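Local coordinates for protein cobyrinic Acid a,c-diamide synthase (Mycobacterium smegmatis, PDB 4PFS) that is a ParA-family P-loop NTPase homologue that binds ADP and magnesium and may play a role in septum formation, at residues L13-Q18 and I152-C157; L213-P218 and P266-E271. All coordinates share one frame; numbering follows the deposited sequence.

Contact 1: L13-Q18 and I152-C157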
loop_
_atom_site.group_PDB
_atom_site.type_symbol
_atom_site.label_atom_id
_atom_site.label_comp_id
_atom_site.label_asym_id
_atom_site.label_seq_id
_atom_site.Cartn_x
_atom_site.Cartn_y
_atom_site.Cartn_z
ATOM N N LEU A 13 5.392 -0.861 -4.269
ATOM C CA LEU A 13 5.057 -1.246 -2.913
ATOM C C LEU A 13 3.563 -1.303 -2.771
ATOM O O LEU A 13 2.886 -0.294 -2.986
ATOM C CB LEU A 13 5.632 -0.252 -1.899
ATOM C CG LEU A 13 5.122 -0.367 -0.451
ATOM C CD1 LEU A 13 5.602 -1.660 0.196
ATOM C CD2 LEU A 13 5.531 0.834 0.394
ATOM N N ALA A 14 3.048 -2.477 -2.402
ATOM C CA ALA A 14 1.637 -2.614 -2.089
ATOM C C ALA A 14 1.411 -2.342 -0.595
ATOM O O ALA A 14 2.195 -2.766 0.252
ATOM C CB ALA A 14 1.124 -3.999 -2.473
ATOM N N VAL A 15 0.343 -1.619 -0.279
ATOM C CA VAL A 15 -0.036 -1.425 1.107
ATOM C C VAL A 15 -1.419 -2.043 1.328
ATOM O O VAL A 15 -2.414 -1.592 0.749
ATOM C CB VAL A 15 -0.018 0.052 1.477
ATOM C CG1 VAL A 15 -0.597 0.268 2.882
ATOM C CG2 VAL A 15 1.414 0.566 1.407
ATOM N N ALA A 16 -1.483 -3.099 2.135
ATOM C CA ALA A 16 -2.699 -3.900 2.167
ATOM C C ALA A 16 -3.049 -4.395 3.567
ATOM O O ALA A 16 -2.171 -4.658 4.398
ATOM C CB ALA A 16 -2.575 -5.081 1.194
ATOM N N ASN A 17 -4.357 -4.485 3.796
ATOM C CA ASN A 17 -4.961 -4.986 5.016
ATOM C C ASN A 17 -6.466 -5.103 4.784
ATOM O O ASN A 17 -7.131 -4.094 4.543
ATOM C CB ASN A 17 -4.683 -4.064 6.201
ATOM C CG ASN A 17 -5.075 -4.694 7.533
ATOM O OD1 ASN A 17 -5.818 -5.677 7.580
ATOM N ND2 ASN A 17 -4.575 -4.126 8.620
ATOM N N GLN A 18 -7.003 -6.321 4.845
ATOM C CA GLN A 18 -8.414 -6.533 4.522
ATOM C C GLN A 18 -9.324 -5.973 5.626
ATOM O O GLN A 18 -10.517 -5.773 5.418
ATOM C CB GLN A 18 -8.710 -8.029 4.273
ATOM C CG GLN A 18 -8.744 -8.940 5.526
ATOM C CD GLN A 18 -7.366 -9.439 5.960
ATOM O OE1 GLN A 18 -6.376 -8.746 5.801
ATOM N NE2 GLN A 18 -7.305 -10.653 6.474
ATOM N N ILE A 152 3.597 -4.358 2.567
ATOM C CA ILE A 152 3.535 -4.186 4.014
ATOM C C ILE A 152 2.073 -4.214 4.438
ATOM O O ILE A 152 1.188 -3.843 3.661
ATOM C CB ILE A 152 4.176 -2.856 4.501
ATOM C CG1 ILE A 152 3.523 -1.643 3.811
ATOM C CG2 ILE A 152 5.696 -2.858 4.274
ATOM C CD1 ILE A 152 3.920 -0.299 4.420
ATOM N N VAL A 153 1.809 -4.670 5.656
ATOM C CA VAL A 153 0.482 -4.495 6.210
ATOM C C VAL A 153 0.533 -3.479 7.349
ATOM O O VAL A 153 1.231 -3.673 8.359
ATOM C CB VAL A 153 -0.121 -5.842 6.679
ATOM C CG1 VAL A 153 0.926 -6.696 7.357
ATOM C CG2 VAL A 153 -1.336 -5.610 7.574
ATOM N N PRO A 154 -0.168 -2.349 7.167
ATOM C CA PRO A 154 -0.317 -1.376 8.259
ATOM C C PRO A 154 -1.223 -1.987 9.310
ATOM O O PRO A 154 -2.364 -2.364 8.998
ATOM C CB PRO A 154 -0.957 -0.168 7.580
ATOM C CG PRO A 154 -1.678 -0.740 6.395
ATOM C CD PRO A 154 -0.841 -1.912 5.934
ATOM N N LEU A 155 -0.715 -2.128 10.526
ATOM C CA LEU A 155 -1.409 -2.926 11.534
ATOM C C LEU A 155 -1.680 -2.139 12.793
ATOM O O LEU A 155 -0.745 -1.702 13.466
ATOM C CB LEU A 155 -0.586 -4.166 11.866
ATOM C CG LEU A 155 -1.247 -5.277 12.676
ATOM C CD1 LEU A 155 -2.445 -5.896 11.922
ATOM C CD2 LEU A 155 -0.216 -6.330 13.027
ATOM N N GLN A 156 -2.959 -1.954 13.101
ATOM C CA GLN A 156 -3.381 -1.251 14.309
ATOM C C GLN A 156 -2.995 -2.009 15.568
ATOM O O GLN A 156 -3.107 -3.242 15.624
ATOM C CB GLN A 156 -4.899 -1.015 14.306
ATOM C CG GLN A 156 -5.750 -2.291 14.407
ATOM C CD GLN A 156 -5.921 -2.812 15.841
ATOM O OE1 GLN A 156 -5.906 -2.046 16.808
ATOM N NE2 GLN A 156 -6.070 -4.128 15.975
ATOM N N CYS A 157 -2.550 -1.271 16.587
ATOM C CA CYS A 157 -2.304 -1.888 17.880
ATOM C C CYS A 157 -2.971 -1.126 19.032
ATOM O O CYS A 157 -2.395 -0.984 20.124
ATOM C CB CYS A 157 -0.801 -2.051 18.127
ATOM S SG CYS A 157 0.268 -0.730 17.556
#
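With chi1 of -169°, Asn17 sets CG anti to its own nitrogen and turns the amide toward Pro154, while Ile152, whose CG1 sits between backbone N and carbonyl carbon (chi1 56°), lays that branch beside Val15. The two segments lie on neighbouring parallel strands, 11-15 and 150-156, in the central sheet of the P-loop NTPase fold. Two backbone hydrogen bonds fix their register, with Ile152 paired to Val15: Ile152 N donates to Ala14 O at 3.1 Å, and Ala16 N donates to Ile152 O at 3.2 Å. One residue further, the regular pattern gives way to a CA-H...O contact, Val153 CA to Ala16 O, also 3.2 Å. Pro154 has no N-H to offer, and its CD instead approaches Ala16 O at 3.4 Å.

On the sheet face that carries Val15 and Ile152, the two side chains run side by side in the same direction, Val15 CG2 resting 3.9 Å from Ile152 CG1. The other Val15 branch, CG1, crosses the CD-CG side of the proline ring, 3.8 Å from Pro154 CD. Helix 24-37 packs on this face, its Lys24, an observed ADP-binding residue, touching both Val15 and Pro154. The contact thus lies against the start of helix 24-37, whose first residues bind ADP, where the P-loop leaves strand 11-15.

Beyond the strand end, Asn17 bridges to strand 150-156 with both ends of its amide engaged: OD1 accepts from Lys19 N, which should restrict rotation of the group, and ND2 reaches across. Asn17 ND2 donates to Pro154 O at 2.9 Å, the acceptor near the amide plane and the N-H...O angle 151°.

Contact 2: L213-P218 and P266-E271; sequences LPVLAP and PTFTPE
Val215 O accepts two hydrogen bonds: from Phe268 N at 2.7 Å, with an N-H...O angle of 152°, and from water 1, which in turn accepts from Thr269 N. The donor Phe268 N is tilted 29° from the carbonyl plane. A second carbonyl, Pro266 O, accepts from Ala217 N at 3.0 Å; water 2, which donates to Ala217 O, also approaches Pro266 O, at a very short distance that should be read with caution. These two direct bonds flank a single backbone bridge between Leu216 and Thr267, joining loop to loop without any regular strand; the chain directions differ by 110°.

Apolar contacts fill in around the bridge. Phe268 has CG anti to its backbone N and lies alongside Val215, pointing the same way, with Val215 CG1 3.7 Å from Phe268 CB. Ala217 CB presses against the Thr267-Phe268 peptide, 3.6 Å from Thr267 C, just ahead of the cis peptide bond that leads into Pro218.

The bridge fastens the C-terminal tail to the loop that follows helix 199-210. Phe268 touches Leu204 of that helix, Leu216 packs on Phe251 of helix 243-261, and backbone hydrogen bonds from Pro214 and Leu216 to Ala188 tie the loop to strand 184-191.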
loop_
_atom_site.group_PDB
_atom_site.type_symbol
_atom_site.label_atom_id
_atom_site.label_comp_id
_atom_site.label_asym_id
_atom_site.label_seq_id
_atom_site.Cartn_x
_atom_site.Cartn_y
_atom_site.Cartn_z
ATOM N N LEU A 213 5.496 -13.295 10.729
ATOM C CA LEU A 213 5.326 -11.924 10.263
ATOM C C LEU A 213 6.294 -10.972 10.961
ATOM O O LEU A 213 6.182 -10.762 12.170
ATOM C CB LEU A 213 3.887 -11.463 10.526
ATOM C CG LEU A 213 3.521 -10.030 10.156
ATOM C CD1 LEU A 213 3.720 -9.835 8.670
ATOM C CD2 LEU A 213 2.079 -9.717 10.542
ATOM N N PRO A 214 7.249 -10.386 10.216
ATOM C CA PRO A 214 8.107 -9.380 10.854
ATOM C C PRO A 214 7.302 -8.153 11.255
ATOM O O PRO A 214 6.481 -7.701 10.471
ATOM C CB PRO A 214 9.127 -9.022 9.761
ATOM C CG PRO A 214 9.076 -10.145 8.784
ATOM C CD PRO A 214 7.642 -10.635 8.818
ATOM N N VAL A 215 7.523 -7.637 12.460
ATOM C CA VAL A 215 6.910 -6.378 12.868
ATOM C C VAL A 215 7.972 -5.294 12.819
ATOM O O VAL A 215 9.002 -5.389 13.481
ATOM C CB VAL A 215 6.300 -6.458 14.272
ATOM C CG1 VAL A 215 5.647 -5.136 14.637
ATOM C CG2 VAL A 215 5.296 -7.588 14.339
ATOM N N LEU A 216 7.703 -4.270 12.025
ATOM C CA LEU A 216 8.720 -3.319 11.618
ATOM C C LEU A 216 8.771 -2.091 12.520
ATOM O O LEU A 216 7.868 -1.849 13.322
ATOM C CB LEU A 216 8.478 -2.909 10.156
ATOM C CG LEU A 216 8.409 -4.065 9.134
ATOM C CD1 LEU A 216 8.140 -3.601 7.710
ATOM C CD2 LEU A 216 9.692 -4.873 9.157
ATOM N N ALA A 217 9.844 -1.321 12.379
ATOM C CA ALA A 217 10.029 -0.080 13.128
ATOM C C ALA A 217 10.248 1.109 12.179
ATOM O O ALA A 217 10.717 0.934 11.055
ATOM C CB ALA A 217 11.212 -0.223 14.106
ATOM N N PRO A 218 9.897 2.325 12.628
ATOM C CA PRO A 218 9.237 2.625 13.906
ATOM C C PRO A 218 7.715 2.472 13.818
ATOM O O PRO A 218 7.154 2.472 12.712
ATOM C CB PRO A 218 9.612 4.084 14.154
ATOM C CG PRO A 218 9.717 4.657 12.797
ATOM C CD PRO A 218 10.261 3.558 11.909
ATOM N N PRO A 266 14.565 -2.562 9.659
ATOM C CA PRO A 266 14.671 -2.615 11.126
ATOM C C PRO A 266 13.345 -3.032 11.746
ATOM O O PRO A 266 12.319 -2.641 11.202
ATOM C CB PRO A 266 15.035 -1.180 11.514
ATOM C CG PRO A 266 15.583 -0.561 10.253
ATOM C CD PRO A 266 14.854 -1.221 9.124
ATOM N N THR A 267 13.375 -3.812 12.831
ATOM C CA THR A 267 12.169 -4.402 13.427
ATOM C C THR A 267 11.800 -3.760 14.766
ATOM O O THR A 267 12.677 -3.349 15.534
ATOM C CB THR A 267 12.331 -5.928 13.668
ATOM O OG1 THR A 267 13.491 -6.181 14.473
ATOM C CG2 THR A 267 12.477 -6.658 12.353
ATOM N N PHE A 268 10.499 -3.697 15.039
ATOM C CA PHE A 268 9.972 -3.152 16.292
ATOM C C PHE A 268 10.776 -3.651 17.502
ATOM O O PHE A 268 11.184 -2.871 18.370
ATOM C CB PHE A 268 8.492 -3.520 16.456
ATOM C CG PHE A 268 7.890 -3.004 17.724
ATOM C CD1 PHE A 268 7.643 -1.642 17.890
ATOM C CD2 PHE A 268 7.601 -3.863 18.765
ATOM C CE1 PHE A 268 7.102 -1.158 19.086
ATOM C CE2 PHE A 268 7.060 -3.382 19.958
ATOM C CZ PHE A 268 6.806 -2.030 20.113
ATOM N N THR A 269 11.001 -4.959 17.539
ATOM C CA THR A 269 11.970 -5.548 18.442
ATOM C C THR A 269 13.276 -5.779 17.674
ATOM O O THR A 269 13.368 -6.707 16.873
ATOM C CB THR A 269 11.458 -6.874 19.034
ATOM O OG1 THR A 269 10.114 -6.704 19.513
ATOM C CG2 THR A 269 12.341 -7.324 20.163
ATOM N N PRO A 270 14.284 -4.928 17.912
ATOM C CA PRO A 270 15.578 -4.927 17.204
ATOM C C PRO A 270 16.314 -6.267 17.218
ATOM O O PRO A 270 16.325 -6.943 18.246
ATOM C CB PRO A 270 16.399 -3.883 17.974
ATOM C CG PRO A 270 15.395 -3.002 18.603
ATOM C CD PRO A 270 14.234 -3.892 18.954
ATOM N N GLU A 271 16.940 -6.628 16.100
ATOM C CA GLU A 271 17.758 -7.844 16.030
ATOM C C GLU A 271 18.863 -7.835 17.068
ATOM O O GLU A 271 19.666 -6.911 17.098
ATOM C CB GLU A 271 18.374 -8.007 14.640
HETATM O O HOH W 1 9.782 -6.940 16.089
HETATM O O HOH W 2 11.448 -1.336 9.309
#

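How the contacts relate
Contact 1 is core: eight of its nine touching residues are buried and its centre lies about 7 Å from that of the chain, whereas contact 2, about 18 Å out, is only partly buried. The first joins two strands inside the sheet by direct backbone bonds, aliphatic packing and one side-chain amide bond; the second joins two loops by one bridge, with two waters bound at its carbonyls. Strand 184-191 is common to both surroundings: it neighbours strand 150-156 and is hydrogen-bonded through Ala188 to the 213-218 loop. The contact centres are about 14 Å apart, yet they meet directly where Ile152 CG2 packs 4.3 Å from Leu216 CD1.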